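Local coordinates for putative oxidoreductase yhhX (Escherichia coli K-12, PDB 3F4L) that is probably an NAD(P)-dependent oxidoreductase of the Gfo/Idh/MocA family, possibly acting as an NADP-linked scyllo-inositol dehydrogenase, at the interface of chains A and B. Residues are numbered along the deposited sequence; one frame, centred on the assembly and turned at random. Chains: chain A/B, Putative oxidoreductase yhhX.

The interface of chains A and B. Residues chain A 148, 192, 215, 219-220; chain B 196, 198, 211, 338.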
# COMPACT_ATOMS: atom_id res chain seq x y z
N GLU A 148 -10.41 -3.92 -2.64
CA GLU A 148 -9.33 -2.96 -2.43
C GLU A 148 -9.19 -1.94 -3.55
O GLU A 148 -9.31 -2.26 -4.73
CB GLU A 148 -8.00 -3.68 -2.20
CG GLU A 148 -6.91 -2.75 -1.67
CD GLU A 148 -5.94 -3.43 -0.71
OE1 GLU A 148 -6.40 -4.15 0.20
OE2 GLU A 148 -4.71 -3.23 -0.85
N HIS A 192 -13.81 3.15 9.64
CA HIS A 192 -12.54 3.45 10.31
C HIS A 192 -11.54 4.09 9.35
O HIS A 192 -11.65 3.97 8.13
CB HIS A 192 -11.89 2.16 10.81
CG HIS A 192 -12.85 1.19 11.43
ND1 HIS A 192 -13.37 1.37 12.70
CD2 HIS A 192 -13.36 0.03 10.97
CE1 HIS A 192 -14.16 0.35 12.99
NE2 HIS A 192 -14.17 -0.48 11.96
N PHE A 215 -11.79 2.34 5.66
CA PHE A 215 -12.43 1.03 5.67
C PHE A 215 -13.95 1.10 5.54
O PHE A 215 -14.60 1.85 6.25
CB PHE A 215 -12.06 0.27 6.94
CG PHE A 215 -10.58 0.09 7.13
CD1 PHE A 215 -9.77 1.18 7.44
CD2 PHE A 215 -10.00 -1.16 7.00
CE1 PHE A 215 -8.41 1.03 7.62
CE2 PHE A 215 -8.63 -1.33 7.18
CZ PHE A 215 -7.83 -0.23 7.49
N LEU A 219 -14.10 -3.76 2.76
CA LEU A 219 -13.40 -3.03 1.71
C LEU A 219 -12.42 -2.01 2.28
O LEU A 219 -12.75 -1.31 3.23
CB LEU A 219 -14.39 -2.29 0.81
CG LEU A 219 -13.75 -1.19 -0.03
CD1 LEU A 219 -12.93 -1.82 -1.15
CD2 LEU A 219 -14.83 -0.29 -0.60
N LYS A 220 -11.23 -1.93 1.68
CA LYS A 220 -10.23 -0.96 2.11
C LYS A 220 -9.77 -0.11 0.92
O LYS A 220 -9.37 -0.64 -0.12
CB LYS A 220 -9.01 -1.65 2.75
CG LYS A 220 -7.99 -0.65 3.33
CD LYS A 220 -6.79 -1.29 4.01
CE LYS A 220 -5.79 -1.86 3.02
NZ LYS A 220 -4.62 -2.48 3.73
N ASP B 196 -3.97 -4.44 9.55
CA ASP B 196 -5.19 -4.54 8.75
C ASP B 196 -5.27 -6.04 8.47
O ASP B 196 -4.50 -6.57 7.68
CB ASP B 196 -5.07 -3.76 7.43
CG ASP B 196 -6.10 -4.21 6.40
OD1 ASP B 196 -7.25 -4.55 6.78
OD2 ASP B 196 -5.76 -4.22 5.20
N ARG B 198 -8.05 -9.29 7.68
CA ARG B 198 -9.43 -9.69 7.47
C ARG B 198 -9.66 -10.98 6.70
O ARG B 198 -8.75 -11.52 6.07
CB ARG B 198 -10.23 -8.52 6.89
CG ARG B 198 -9.66 -7.84 5.68
CD ARG B 198 -10.07 -6.36 5.70
NE ARG B 198 -10.40 -5.87 4.37
CZ ARG B 198 -9.53 -5.67 3.39
NH1 ARG B 198 -8.24 -5.91 3.56
NH2 ARG B 198 -9.96 -5.25 2.21
N GLU B 211 -2.24 -6.68 5.90
CA GLU B 211 -1.26 -5.66 5.56
C GLU B 211 -0.71 -5.19 6.88
O GLU B 211 -1.44 -4.71 7.74
CB GLU B 211 -1.87 -4.45 4.82
CG GLU B 211 -0.77 -3.45 4.37
CD GLU B 211 -1.28 -2.26 3.56
OE1 GLU B 211 -2.29 -2.41 2.83
OE2 GLU B 211 -0.65 -1.17 3.63
N PRO B 338 -9.06 -2.52 11.91
CA PRO B 338 -7.66 -2.07 11.91
C PRO B 338 -7.19 -1.52 13.25
O PRO B 338 -7.97 -0.92 13.99
CB PRO B 338 -7.65 -1.02 10.81
CG PRO B 338 -8.99 -0.37 10.98
CD PRO B 338 -9.92 -1.54 11.22
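B:Pro338, which follows a cis peptide bond, sets its ring on one face of the A:Phe215 phenyl group: CG of B:Pro338 stands 3.7 Å from the centroid of that ring, a CH-pi contact. B:Pro338 CB leans toward the far tip, 3.4 Å from A:Phe215 CZ. Beside this contact, CD of B:Pro338 packs 3.8 Å from CD2 of the A:His192 imidazole. The opposite phenyl face is backed within chain A by CG of A:Lys220, offset toward the rim, while the B:Asp196 carboxylate lies at the ring edge, its plane turned 78° from the phenyl.

Toward the polar rim, A:Lys220 starts with CG anti to the backbone N (chi1 -175°) and bends only at chi3, which carries its terminal amino group, NZ, to two acids of chain B. NZ forms salt-bridged hydrogen bonds of 2.5 Å to both B:Asp196 OD2 and B:Glu211 OE1. It meets B:Asp196 OD2 on the anti side, 34° out of the carboxylate plane, and B:Glu211 OE1 from above its carboxylate plane. Within chain B, NH1 of B:Arg198 also bridges to B:Asp196 OD2, at 3.4 Å, which may help to position the acid. An alanine in place of A:Lys220 would probably leave B:Glu211 and B:Asp196 without their cross-chain cation and the phenyl face without the CG methylene that backs it. Repeated by two-fold symmetry, this patch sets strand side chains and a loop proline of one subunit against strand residues of the other and likely helps hold the dimer of the deposited assembly together.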